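Local coordinates for [Ribosomal protein bS18]-alanine N-acetyltransferase (Escherichia coli O157:H7, PDB 5ISV), which probably transfers the acetyl group of acetyl-CoA to the N-terminal alanine of ribosomal protein bS18, at residues L102-A106 and R126-T132; I89-E93 and L144-M148; R39-F43 and A55-V59; F120-R126 and D138-L144. One frame throughout, in Å; residues are numbered along the deposited sequence. Where two conformers were deposited one is given.

Overall arrangement
All four contacts reach one mixed sheet of the GNAT fold. Contact 3 closes before the others open. Contact 2 closes a long loop that holds contacts 1 and 4. These two cross along the chain, share Arg126 and have centres about 10 Å apart. Contact 4 is the hairpin of strands 121-129 and 136-145. Contact 1 reaches over strand 136-145 to join strand 99-105 to the end of strand 121-129 and the loop after it. Contact 2 shares Leu144 with contact 4 and packs against contact 3, about 14 Å away between centres. Contacts 1 and 4 set the outer hairpin beside Glu103, the predicted proton acceptor, while contact 2 rests helix 80-94 on the sheet.

Contact 1. Residues L102-A106 and R126-T132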
loop_
_atom_site.group_PDB
_atom_site.type_symbol
_atom_site.label_atom_id
_atom_site.label_comp_id
_atom_site.label_asym_id
_atom_site.label_seq_id
_atom_site.Cartn_x
_atom_site.Cartn_y
_atom_site.Cartn_z
ATOM N N LEU A 102 -4.336 -5.628 2.486
ATOM C CA LEU A 102 -2.895 -5.751 2.179
ATOM C C LEU A 102 -2.363 -7.057 2.698
ATOM O O LEU A 102 -3.040 -7.755 3.468
ATOM C CB LEU A 102 -2.060 -4.576 2.774
ATOM C CG LEU A 102 -2.073 -4.406 4.290
ATOM C CD1 LEU A 102 -1.118 -5.337 5.040
ATOM C CD2 LEU A 102 -1.705 -2.957 4.648
ATOM N N GLU A 103 -1.155 -7.396 2.274
ATOM C CA GLU A 103 -0.474 -8.600 2.696
ATOM C C GLU A 103 0.913 -8.193 3.204
ATOM O O GLU A 103 1.563 -7.324 2.584
ATOM C CB GLU A 103 -0.315 -9.504 1.476
ATOM C CG GLU A 103 -0.665 -10.919 1.687
ATOM C CD GLU A 103 -0.849 -11.691 0.392
ATOM O OE1 GLU A 103 -0.222 -11.350 -0.621
ATOM O OE2 GLU A 103 -1.628 -12.653 0.396
ATOM N N VAL A 104 1.349 -8.763 4.313
ATOM C CA VAL A 104 2.630 -8.406 4.900
ATOM C C VAL A 104 3.340 -9.650 5.401
ATOM O O VAL A 104 2.730 -10.543 5.985
ATOM C CB VAL A 104 2.439 -7.323 6.019
ATOM C CG1 VAL A 104 1.460 -7.756 7.077
ATOM C CG2 VAL A 104 3.755 -6.926 6.680
ATOM N N ARG A 105 4.633 -9.753 5.151
ATOM C CA ARG A 105 5.479 -10.786 5.732
ATOM C C ARG A 105 5.368 -10.806 7.242
ATOM O O ARG A 105 5.490 -9.758 7.886
ATOM C CB ARG A 105 6.930 -10.563 5.295
ATOM C CG ARG A 105 7.148 -10.970 3.872
ATOM C CD ARG A 105 8.395 -10.379 3.255
ATOM N NE ARG A 105 8.660 -10.903 1.934
ATOM C CZ ARG A 105 9.325 -12.030 1.672
ATOM N NH1 ARG A 105 9.815 -12.778 2.654
ATOM N NH2 ARG A 105 9.490 -12.417 0.411
ATOM N N ALA A 106 5.166 -11.980 7.830
ATOM C CA ALA A 106 4.947 -12.089 9.279
ATOM C C ALA A 106 6.108 -11.547 10.135
ATOM O O ALA A 106 5.906 -11.156 11.278
ATOM C CB ALA A 106 4.681 -13.530 9.635
ATOM N N ARG A 126 -1.469 -16.873 5.758
ATOM C CA ARG A 126 -1.165 -17.845 4.674
ATOM C C ARG A 126 0.143 -18.497 5.027
ATOM O O ARG A 126 1.191 -17.852 4.981
ATOM C CB ARG A 126 -1.078 -17.130 3.343
ATOM C CG ARG A 126 -2.246 -16.195 3.123
ATOM C CD ARG A 126 -2.159 -15.535 1.775
ATOM N NE ARG A 126 -2.514 -16.506 0.754
ATOM C CZ ARG A 126 -2.650 -16.249 -0.529
ATOM N NH1 ARG A 126 -2.433 -15.031 -1.041
ATOM N NH2 ARG A 126 -2.984 -17.266 -1.324
ATOM N N ARG A 127 0.094 -19.757 5.476
ATOM C CA ARG A 127 1.268 -20.468 5.935
ATOM C C ARG A 127 2.318 -20.565 4.841
ATOM O O ARG A 127 2.052 -21.015 3.737
ATOM C CB ARG A 127 0.896 -21.896 6.431
ATOM C CG ARG A 127 2.044 -22.648 7.115
ATOM C CD ARG A 127 1.675 -24.053 7.603
ATOM N NE ARG A 127 2.885 -24.780 7.993
ATOM C CZ ARG A 127 2.948 -26.079 8.300
ATOM N NH1 ARG A 127 1.854 -26.852 8.252
ATOM N NH2 ARG A 127 4.115 -26.614 8.638
ATOM N N ASN A 128 3.538 -20.138 5.154
ATOM C CA ASN A 128 4.706 -20.324 4.281
ATOM C C ASN A 128 4.520 -19.723 2.869
ATOM O O ASN A 128 5.109 -20.222 1.882
ATOM C CB ASN A 128 5.094 -21.820 4.216
ATOM C CG ASN A 128 5.755 -22.270 5.495
ATOM O OD1 ASN A 128 6.429 -21.480 6.164
ATOM N ND2 ASN A 128 5.578 -23.504 5.854
ATOM N N TYR A 129 3.734 -18.631 2.792
ATOM C CA TYR A 129 3.406 -17.991 1.525
ATOM C C TYR A 129 4.607 -17.370 0.816
ATOM O O TYR A 129 4.681 -17.337 -0.409
ATOM C CB TYR A 129 2.290 -16.953 1.699
ATOM C CG TYR A 129 1.841 -16.360 0.400
ATOM C CD1 TYR A 129 1.009 -17.133 -0.443
ATOM C CD2 TYR A 129 2.300 -15.122 -0.053
ATOM C CE1 TYR A 129 0.578 -16.655 -1.646
ATOM C CE2 TYR A 129 1.884 -14.634 -1.281
ATOM C CZ TYR A 129 1.042 -15.404 -2.090
ATOM O OH TYR A 129 0.633 -14.879 -3.270
ATOM N N TYR A 130 5.527 -16.808 1.591
ATOM C CA TYR A 130 6.628 -16.051 1.043
ATOM C C TYR A 130 7.918 -16.801 1.157
ATOM O O TYR A 130 8.188 -17.387 2.200
ATOM C CB TYR A 130 6.800 -14.679 1.752
ATOM C CG TYR A 130 5.759 -13.634 1.391
ATOM C CD1 TYR A 130 5.689 -13.130 0.102
ATOM C CD2 TYR A 130 4.834 -13.158 2.327
ATOM C CE1 TYR A 130 4.743 -12.195 -0.274
ATOM C CE2 TYR A 130 3.871 -12.198 1.945
ATOM C CZ TYR A 130 3.834 -11.732 0.637
ATOM O OH TYR A 130 2.860 -10.796 0.297
ATOM N N PRO A 131 8.809 -16.646 0.149
ATOM C CA PRO A 131 10.171 -17.147 0.334
ATOM C C PRO A 131 10.991 -16.229 1.223
ATOM O O PRO A 131 10.791 -15.004 1.249
ATOM C CB PRO A 131 10.746 -17.129 -1.089
ATOM C CG PRO A 131 10.076 -15.957 -1.702
ATOM C CD PRO A 131 8.663 -15.966 -1.156
ATOM N N THR A 132 11.889 -16.820 1.982
ATOM C CA THR A 132 12.951 -16.066 2.628
ATOM C C THR A 132 14.315 -16.522 2.134
ATOM O O THR A 132 14.466 -17.437 1.320
ATOM C CB THR A 132 12.893 -16.178 4.183
ATOM O OG1 THR A 132 13.212 -17.524 4.585
ATOM C CG2 THR A 132 11.511 -15.789 4.727
HETATM O O HOH W 1 -0.559 -12.438 -2.951
#
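Glu103 reaches from strand 99-105 to Arg126 and to the two tyrosines beyond it. Glu103 OE2 accepts a hydrogen bond from Arg126 NH1 at 2.9 Å on its syn lone pair, part of a salt bridge. The bond is nearly straight (169°) and lies in the guanidinium plane. The other oxygen, OE1, accepts from a water at 2.6 Å, and this water also bonds Tyr129 OH. Tyr130 OH lies 3.3 Å from Glu103 OE1. Val104 turns its side chain away, onto Ile112 of helix 109-117. Arg105 runs extended from CG to NE across one face of the Tyr130 ring, with CG 3.5 Å from Tyr130 CD2. Tyr129 CD2 covers the opposite face. The Arg105 guanidinium is tilted 25° from this ring. Its NH1 and NH2 both grip Pro131 O end-on, at 2.8 and 3.0 Å. Arg105 NH1 also pairs with Glu137, and Phe25 makes a cation-pi contact with Arg105. The type II turn from Arg126 to Tyr129 brings those two side chains together, with Tyr129 CE1 over the centre of the Arg126 guanidinium. Glu103 is the predicted proton acceptor. With one oxygen on Arg126 and the other on the water, the rotation of its carboxylate is probably fixed.

Contact 2. Residues I89-E93 and L144-M148; sequences IDELE and LPISM
Glu93 N donates to Ile89 O at 2.9 Å, a bond of helix 80-94, and this turn of the helix presents Ile89, Leu92 and Glu93 to Leu144, Ile146 and Ser147. In the GNAT fold this is a helix laid on the central sheet, here at the end of strand 136-145 and the chain that leaves it. The contact is mostly apolar. Ile146 is the main wedge, and its two branches part. CG2 is anti to the backbone N and sits against the helix backbone, 3.5 Å from both CA and CB of Glu93. CG1 lies beside the backbone N (chi1 -64°) and carries CD1 deeper. There Ile146 CD1 meets Leu92 CD1 at 4.0 Å and Ile89 CG2 at 4.2 Å. Glu93 CG is also close to Ile146 CG2, at 3.7 Å. One turn earlier in the helix, Ile89 points its other branch at Leu144, and the two side chains cross at about a right angle. Leu100 of strand 99-105 touches Ile89, Leu92 and Ile146, and so continues the same apolar layer. Backbone bonds from Leu144 to Leu100 and from Ile146 to Ala98 hold the second segment to that strand. At the polar end, Ser147 OG lies 3.6 Å from Glu93 O, but its hydrogen bond goes to Val97 O. Ile89 CD1 meets Leu144 CD2 methyl to methyl at 3.5 Å.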
loop_
_atom_site.group_PDB
_atom_site.type_symbol
_atom_site.label_atom_id
_atom_site.label_comp_id
_atom_site.label_asym_id
_atom_site.label_seq_id
_atom_site.Cartn_x
_atom_site.Cartn_y
_atom_site.Cartn_z
ATOM N N ILE A 89 -5.987 6.208 2.214
ATOM C CA ILE A 89 -7.188 5.902 2.989
ATOM C C ILE A 89 -8.234 7.011 2.843
ATOM O O ILE A 89 -9.419 6.742 2.585
ATOM C CB ILE A 89 -6.873 5.578 4.444
ATOM C CG1 ILE A 89 -6.030 4.280 4.539
ATOM C CG2 ILE A 89 -8.154 5.545 5.300
ATOM C CD1 ILE A 89 -5.300 4.001 5.836
ATOM N N ASP A 90 -7.790 8.272 3.001
ATOM C CA ASP A 90 -8.686 9.387 2.821
ATOM C C ASP A 90 -9.343 9.454 1.424
ATOM O O ASP A 90 -10.553 9.690 1.297
ATOM C CB ASP A 90 -8.000 10.730 3.161
ATOM C CG ASP A 90 -9.001 11.775 3.526
ATOM O OD1 ASP A 90 -9.766 11.527 4.486
ATOM O OD2 ASP A 90 -9.061 12.812 2.840
ATOM N N GLU A 91 -8.536 9.257 0.386
ATOM C CA GLU A 91 -9.047 9.264 -0.968
ATOM C C GLU A 91 -10.031 8.105 -1.187
ATOM O O GLU A 91 -11.101 8.299 -1.759
ATOM C CB GLU A 91 -7.919 9.149 -1.976
ATOM C CG GLU A 91 -8.423 9.311 -3.392
ATOM C CD GLU A 91 -9.290 10.546 -3.586
ATOM O OE1 GLU A 91 -8.863 11.671 -3.214
ATOM O OE2 GLU A 91 -10.396 10.387 -4.141
ATOM N N LEU A 92 -9.686 6.920 -0.699
ATOM C CA LEU A 92 -10.621 5.793 -0.781
ATOM C C LEU A 92 -11.940 6.055 -0.055
ATOM O O LEU A 92 -13.006 5.774 -0.596
ATOM C CB LEU A 92 -9.970 4.531 -0.286
ATOM C CG LEU A 92 -8.766 3.978 -1.012
ATOM C CD1 LEU A 92 -8.119 2.890 -0.200
ATOM C CD2 LEU A 92 -9.072 3.505 -2.425
ATOM N N GLU A 93 -11.872 6.695 1.118
ATOM C CA GLU A 93 -13.063 7.046 1.864
ATOM C C GLU A 93 -13.927 8.033 1.064
ATOM O O GLU A 93 -15.141 7.903 0.986
ATOM C CB GLU A 93 -12.685 7.597 3.251
ATOM C CG GLU A 93 -13.820 7.600 4.267
ATOM C CD GLU A 93 -14.727 8.801 4.195
ATOM O OE1 GLU A 93 -14.433 9.767 3.452
ATOM O OE2 GLU A 93 -15.751 8.791 4.884
ATOM N N LEU A 144 -8.751 -3.216 6.451
ATOM C CA LEU A 144 -9.195 -1.990 7.059
ATOM C C LEU A 144 -10.579 -1.614 6.516
ATOM O O LEU A 144 -10.727 -1.313 5.349
ATOM C CB LEU A 144 -8.204 -0.894 6.755
ATOM C CG LEU A 144 -8.669 0.492 7.234
ATOM C CD1 LEU A 144 -8.727 0.592 8.745
ATOM C CD2 LEU A 144 -7.739 1.579 6.705
ATOM N N PRO A 145 -11.594 -1.637 7.381
ATOM C CA PRO A 145 -12.891 -1.057 6.987
ATOM C C PRO A 145 -12.737 0.465 6.826
ATOM O O PRO A 145 -12.114 1.077 7.673
ATOM C CB PRO A 145 -13.825 -1.443 8.142
ATOM C CG PRO A 145 -13.137 -2.589 8.782
ATOM C CD PRO A 145 -11.665 -2.310 8.677
ATOM N N ILE A 146 -13.303 1.009 5.765
ATOM C CA ILE A 146 -13.241 2.421 5.489
ATOM C C ILE A 146 -14.644 3.026 5.524
ATOM O O ILE A 146 -15.023 3.644 6.504
ATOM C CB ILE A 146 -12.466 2.680 4.168
ATOM C CG1 ILE A 146 -11.012 2.212 4.390
ATOM C CG2 ILE A 146 -12.472 4.171 3.790
ATOM C CD1 ILE A 146 -10.095 2.394 3.212
ATOM N N SER A 147 -15.432 2.841 4.472
ATOM C CA SER A 147 -16.690 3.557 4.333
ATOM C C SER A 147 -17.870 2.800 4.992
ATOM O O SER A 147 -17.935 1.543 5.039
ATOM C CB SER A 147 -17.003 3.840 2.857
ATOM O OG SER A 147 -15.941 4.606 2.260
ATOM N N MET A 148 -18.809 3.602 5.459
ATOM C CA MET A 148 -20.048 3.095 6.006
ATOM C C MET A 148 -21.126 2.965 4.922
ATOM O O MET A 148 -21.171 3.746 3.971
ATOM C CB MET A 148 -20.555 3.996 7.125
ATOM C CG MET A 148 -19.597 4.164 8.307
ATOM S SD MET A 148 -18.521 5.518 8.210
ATOM C CE MET A 148 -19.641 6.720 8.906
#

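Contact 3. Residues R39-F43 and A55-V59; sequences RYLNF and AITQV
The backbones of 39-43 and 55-59, the latter in strand 50-60 of the mixed GNAT sheet, run roughly antiparallel, their end-to-end directions 156° apart. Phe43 and Ala55 form a regular antiparallel hydrogen-bonded pair where strand 43-47 begins, with Phe43 N to Ala55 O at 3.0 Å and Ala55 N to Phe43 O at 2.9 Å. Further along, the pairing is irregular. Leu41 N bonds Thr57 O at 2.9 Å, and Val59 N bonds Arg39 O. Between the Phe43-Ala55 pair and the Leu41 N bond, a side chain stands in for the backbone: Asn42 OD1 accepts from Thr57 N at 3.0 Å, nearly along the C=O axis. Asn42 CG lies beside the backbone N (chi1 -67°), which turns the amide toward strand 50-60. Its ND2 is held by Asn35 O, so both ends of the amide are used. A water bonds Leu41 O and Thr57 OG1, and weakly Ala55 O, bridging the two backbones. At the outer end, Gln58 CG lies over one face of the Tyr40 ring in a CH-pi contact, 4.1 Å from the centroid. Arg39 runs beside Gln58, pointing the same way, and its CD is 3.5 Å from Gln58 CG. Tyr40 OH lies 3.1 Å from Gln58 OE1 and is hydrogen-bonded to Asn35. Ile56 CG2 touches Tyr40 CE2 at 3.9 Å. The segment 39-43 thus leads from helix 29-34 into strand 43-47 along the edge of strand 50-60. Strand 63-71 binds the other edge. Helix 80-94 packs on Leu41, Phe43 and Thr57, and His87 meets the Phe43 ring edge-to-face.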
loop_
_atom_site.group_PDB
_atom_site.type_symbol
_atom_site.label_atom_id
_atom_site.label_comp_id
_atom_site.label_asym_id
_atom_site.label_seq_id
_atom_site.Cartn_x
_atom_site.Cartn_y
_atom_site.Cartn_z
ATOM N N ARG A 39 -7.906 0.671 -13.233
ATOM C CA ARG A 39 -8.299 0.181 -11.893
ATOM C C ARG A 39 -7.358 0.630 -10.777
ATOM O O ARG A 39 -7.689 0.543 -9.592
ATOM C CB ARG A 39 -8.482 -1.318 -11.817
ATOM C CG ARG A 39 -7.353 -2.210 -12.259
ATOM C CD ARG A 39 -7.765 -3.678 -12.200
ATOM N NE ARG A 39 -9.053 -3.935 -12.866
ATOM C CZ ARG A 39 -9.219 -4.404 -14.107
ATOM N NH1 ARG A 39 -8.190 -4.677 -14.901
ATOM N NH2 ARG A 39 -10.442 -4.591 -14.574
ATOM N N TYR A 40 -6.203 1.173 -11.135
ATOM C CA TYR A 40 -5.229 1.585 -10.139
ATOM C C TYR A 40 -5.473 2.990 -9.606
ATOM O O TYR A 40 -5.928 3.849 -10.308
ATOM C CB TYR A 40 -3.818 1.398 -10.678
ATOM C CG TYR A 40 -3.468 -0.066 -10.661
ATOM C CD1 TYR A 40 -3.901 -0.913 -11.686
ATOM C CD2 TYR A 40 -2.748 -0.624 -9.618
ATOM C CE1 TYR A 40 -3.585 -2.251 -11.657
ATOM C CE2 TYR A 40 -2.428 -1.984 -9.569
ATOM C CZ TYR A 40 -2.872 -2.802 -10.600
ATOM O OH TYR A 40 -2.635 -4.172 -10.545
ATOM N N LEU A 41 -5.122 3.150 -8.340
ATOM C CA LEU A 41 -5.066 4.465 -7.666
ATOM C C LEU A 41 -3.725 4.532 -6.984
ATOM O O LEU A 41 -3.627 4.310 -5.781
ATOM C CB LEU A 41 -6.233 4.593 -6.672
ATOM C CG LEU A 41 -6.496 5.989 -6.080
ATOM C CD1 LEU A 41 -6.935 6.953 -7.158
ATOM C CD2 LEU A 41 -7.535 5.942 -4.975
ATOM N N ASN A 42 -2.699 4.850 -7.789
ATOM C CA ASN A 42 -1.317 4.802 -7.333
ATOM C C ASN A 42 -0.857 6.219 -6.945
ATOM O O ASN A 42 -1.174 7.179 -7.622
ATOM C CB ASN A 42 -0.430 4.294 -8.484
ATOM C CG ASN A 42 -0.733 2.837 -8.829
ATOM O OD1 ASN A 42 -1.326 2.136 -8.020
ATOM N ND2 ASN A 42 -0.314 2.377 -9.988
ATOM N N PHE A 43 -0.057 6.279 -5.902
ATOM C CA PHE A 43 0.418 7.585 -5.321
ATOM C C PHE A 43 1.914 7.540 -5.100
ATOM O O PHE A 43 2.517 6.496 -4.857
ATOM C CB PHE A 43 -0.291 7.864 -3.977
ATOM C CG PHE A 43 -1.752 8.179 -4.117
ATOM C CD1 PHE A 43 -2.178 9.362 -4.742
ATOM C CD2 PHE A 43 -2.721 7.272 -3.648
ATOM C CE1 PHE A 43 -3.505 9.665 -4.883
ATOM C CE2 PHE A 43 -4.056 7.561 -3.807
ATOM C CZ PHE A 43 -4.456 8.735 -4.424
ATOM N N ALA A 55 3.037 4.086 -3.372
ATOM C CA ALA A 55 2.033 3.050 -2.982
ATOM C C ALA A 55 1.238 2.703 -4.225
ATOM O O ALA A 55 0.682 3.540 -4.893
ATOM C CB ALA A 55 1.134 3.579 -1.906
ATOM N N ILE A 56 1.128 1.389 -4.465
ATOM C CA ILE A 56 0.434 0.832 -5.659
ATOM C C ILE A 56 -0.814 0.108 -5.134
ATOM O O ILE A 56 -0.693 -0.865 -4.372
ATOM C CB ILE A 56 1.350 -0.154 -6.361
ATOM C CG1 ILE A 56 2.725 0.350 -6.694
ATOM C CG2 ILE A 56 0.670 -0.746 -7.617
ATOM C CD1 ILE A 56 2.734 1.522 -7.611
ATOM N N THR A 57 -1.981 0.564 -5.591
ATOM C CA THR A 57 -3.251 0.041 -5.076
ATOM C C THR A 57 -4.204 -0.199 -6.224
ATOM O O THR A 57 -4.394 0.671 -7.059
ATOM C CB THR A 57 -3.906 1.041 -4.098
ATOM O OG1 THR A 57 -3.008 1.304 -3.019
ATOM C CG2 THR A 57 -5.234 0.526 -3.499
ATOM N N GLN A 58 -4.817 -1.426 -6.268
ATOM C CA GLN A 58 -5.817 -1.713 -7.270
ATOM C C GLN A 58 -7.162 -1.535 -6.586
ATOM O O GLN A 58 -7.330 -2.013 -5.458
ATOM C CB GLN A 58 -5.642 -3.202 -7.723
ATOM C CG GLN A 58 -6.296 -3.599 -9.012
ATOM C CD GLN A 58 -6.164 -5.116 -9.179
ATOM O OE1 GLN A 58 -5.204 -5.623 -9.756
ATOM N NE2 GLN A 58 -6.981 -5.805 -8.467
ATOM N N VAL A 59 -8.106 -0.879 -7.244
ATOM C CA VAL A 59 -9.469 -0.736 -6.752
ATOM C C VAL A 59 -10.406 -1.471 -7.709
ATOM O O VAL A 59 -10.475 -1.123 -8.884
ATOM C CB VAL A 59 -9.902 0.751 -6.656
ATOM C CG1 VAL A 59 -11.303 0.856 -6.069
ATOM C CG2 VAL A 59 -8.918 1.556 -5.797
HETATM O O HOH W 2 -1.927 3.770 -3.706
#

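Contact 4. Residues F120-R126 and D138-L144; sequences FNEATIR and DAIIMAL
Ile141 packs on Thr124 and Arg126 from the facing strand. Its CB lies 3.8 Å from Thr124 CG2, and the two side chains run side by side. Ile141 CG1 follows, 4.0 Å from Arg126 CD, while the CG2 branch points to Ala123 CB. CG1 lies beside the backbone N (chi1 -68°), which carries CD1 onto Arg126. The tip, Ile141 CD1, presses tightly on the Arg126 chain, 3.3 Å from both Arg126 CG and Arg126 CD. The backbone of Ile141 is busy too. Its O accepts from Ala123 N at 2.8 Å and weakly from Thr124 N, because both residues face it. This is a classic beta bulge in the hairpin of strands 121-129 and 136-145, which forms the edge of the GNAT sheet. The register shifts by one residue between Glu122 and Thr124. On the face opposite Ile141, Ile125 CG1 meets Ile140 CD1, and Glu122 CG meets Ile140 CG2 at 3.7 Å. Where strand 121-129 begins, Leu144 CB sits over the centre of the Phe120 ring in a CH-pi contact, 3.6 Å from the centroid. Phe120 CD2 also touches Met142 CB at 4.0 Å. The same ring meets Tyr115, the predicted proton donor, with the ring planes at about 60°.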
loop_
_atom_site.group_PDB
_atom_site.type_symbol
_atom_site.label_atom_id
_atom_site.label_comp_id
_atom_site.label_asym_id
_atom_site.label_seq_id
_atom_site.Cartn_x
_atom_site.Cartn_y
_atom_site.Cartn_z
ATOM N N PHE A 120 -6.110 -1.414 10.879
ATOM C CA PHE A 120 -6.133 -2.735 10.180
ATOM C C PHE A 120 -6.281 -3.890 11.189
ATOM O O PHE A 120 -5.711 -3.832 12.267
ATOM C CB PHE A 120 -4.856 -2.961 9.370
ATOM C CG PHE A 120 -4.780 -2.193 8.066
ATOM C CD1 PHE A 120 -4.331 -0.863 8.025
ATOM C CD2 PHE A 120 -5.087 -2.818 6.849
ATOM C CE1 PHE A 120 -4.246 -0.210 6.818
ATOM C CE2 PHE A 120 -4.992 -2.142 5.660
ATOM C CZ PHE A 120 -4.557 -0.847 5.629
ATOM N N ASN A 121 -7.019 -4.933 10.790
ATOM C CA ASN A 121 -7.213 -6.148 11.588
ATOM C C ASN A 121 -6.617 -7.288 10.776
ATOM O O ASN A 121 -6.773 -7.299 9.571
ATOM C CB ASN A 121 -8.701 -6.447 11.761
ATOM C CG ASN A 121 -9.498 -5.243 12.226
ATOM O OD1 ASN A 121 -9.332 -4.786 13.350
ATOM N ND2 ASN A 121 -10.347 -4.699 11.348
ATOM N N GLU A 122 -5.981 -8.253 11.422
ATOM C CA GLU A 122 -5.612 -9.524 10.753
ATOM C C GLU A 122 -6.888 -10.254 10.308
ATOM O O GLU A 122 -7.755 -10.509 11.132
ATOM C CB GLU A 122 -4.837 -10.417 11.726
ATOM C CG GLU A 122 -4.439 -11.775 11.163
ATOM C CD GLU A 122 -3.659 -12.602 12.162
ATOM O OE1 GLU A 122 -2.560 -12.169 12.557
ATOM O OE2 GLU A 122 -4.149 -13.680 12.557
ATOM N N ALA A 123 -6.985 -10.573 9.019
ATOM C CA ALA A 123 -8.125 -11.271 8.467
ATOM C C ALA A 123 -7.799 -12.750 8.417
ATOM O O ALA A 123 -8.633 -13.562 8.740
ATOM C CB ALA A 123 -8.452 -10.740 7.070
ATOM N N THR A 124 -6.605 -13.087 7.971
ATOM C CA THR A 124 -6.156 -14.445 7.845
ATOM C C THR A 124 -4.645 -14.530 7.685
ATOM O O THR A 124 -3.965 -13.533 7.505
ATOM C CB THR A 124 -6.882 -15.186 6.710
ATOM O OG1 THR A 124 -6.572 -16.576 6.829
ATOM C CG2 THR A 124 -6.496 -14.712 5.348
ATOM N N ILE A 125 -4.135 -15.737 7.783
ATOM C CA ILE A 125 -2.729 -16.054 7.672
ATOM C C ILE A 125 -2.570 -16.997 6.506
ATOM O O ILE A 125 -3.433 -17.846 6.296
ATOM C CB ILE A 125 -2.171 -16.672 8.973
ATOM C CG1 ILE A 125 -2.253 -15.667 10.114
ATOM C CG2 ILE A 125 -0.728 -17.136 8.801
ATOM C CD1 ILE A 125 -2.017 -16.274 11.472
ATOM N N ARG A 126 -1.469 -16.873 5.758
ATOM C CA ARG A 126 -1.165 -17.845 4.674
ATOM C C ARG A 126 0.143 -18.497 5.027
ATOM O O ARG A 126 1.191 -17.852 4.981
ATOM C CB ARG A 126 -1.078 -17.130 3.343
ATOM C CG ARG A 126 -2.246 -16.195 3.123
ATOM C CD ARG A 126 -2.159 -15.535 1.775
ATOM N NE ARG A 126 -2.514 -16.506 0.754
ATOM C CZ ARG A 126 -2.650 -16.249 -0.529
ATOM N NH1 ARG A 126 -2.433 -15.031 -1.041
ATOM N NH2 ARG A 126 -2.984 -17.266 -1.324
ATOM N N ASP A 138 5.283 -16.889 6.729
ATOM C CA ASP A 138 3.874 -16.643 6.559
ATOM C C ASP A 138 3.620 -15.239 6.021
ATOM O O ASP A 138 4.414 -14.283 6.237
ATOM C CB ASP A 138 3.130 -16.807 7.878
ATOM C CG ASP A 138 3.181 -18.239 8.460
ATOM O OD1 ASP A 138 3.672 -19.205 7.823
ATOM O OD2 ASP A 138 2.749 -18.365 9.619
ATOM N N ALA A 139 2.512 -15.110 5.325
ATOM C CA ALA A 139 1.891 -13.839 4.975
ATOM C C ALA A 139 0.742 -13.583 5.923
ATOM O O ALA A 139 0.026 -14.505 6.314
ATOM C CB ALA A 139 1.371 -13.891 3.557
ATOM N N ILE A 140 0.601 -12.337 6.367
ATOM C CA ILE A 140 -0.550 -11.926 7.155
ATOM C C ILE A 140 -1.374 -11.089 6.227
ATOM O O ILE A 140 -0.855 -10.096 5.672
ATOM C CB ILE A 140 -0.170 -11.067 8.397
ATOM C CG1 ILE A 140 0.927 -11.730 9.233
ATOM C CG2 ILE A 140 -1.406 -10.772 9.229
ATOM C CD1 ILE A 140 0.590 -13.094 9.763
ATOM N N ILE A 141 -2.630 -11.413 6.048
ATOM C CA ILE A 141 -3.572 -10.629 5.270
ATOM C C ILE A 141 -4.278 -9.745 6.278
ATOM O O ILE A 141 -4.829 -10.218 7.268
ATOM C CB ILE A 141 -4.599 -11.509 4.515
ATOM C CG1 ILE A 141 -3.894 -12.292 3.420
ATOM C CG2 ILE A 141 -5.636 -10.643 3.823
ATOM C CD1 ILE A 141 -2.587 -12.937 3.765
ATOM N N MET A 142 -4.225 -8.439 6.039
ATOM C CA MET A 142 -4.903 -7.467 6.891
ATOM C C MET A 142 -5.972 -6.697 6.127
ATOM O O MET A 142 -5.819 -6.412 4.918
ATOM C CB MET A 142 -3.873 -6.520 7.537
ATOM C CG MET A 142 -2.676 -7.233 8.151
ATOM S SD MET A 142 -1.602 -6.144 9.097
ATOM C CE MET A 142 -2.572 -5.963 10.570
ATOM N N ALA A 143 -7.020 -6.315 6.853
ATOM C CA ALA A 143 -8.146 -5.556 6.285
ATOM C C ALA A 143 -8.479 -4.315 7.134
ATOM O O ALA A 143 -8.505 -4.375 8.351
ATOM C CB ALA A 143 -9.384 -6.467 6.172
ATOM N N LEU A 144 -8.751 -3.216 6.451
ATOM C CA LEU A 144 -9.195 -1.990 7.059
ATOM C C LEU A 144 -10.579 -1.614 6.516
ATOM O O LEU A 144 -10.727 -1.313 5.349
ATOM C CB LEU A 144 -8.204 -0.894 6.755
ATOM C CG LEU A 144 -8.669 0.492 7.234
ATOM C CD1 LEU A 144 -8.727 0.592 8.745
ATOM C CD2 LEU A 144 -7.739 1.579 6.705
HETATM O O HOH W 3 -11.031 -5.894 9.330
#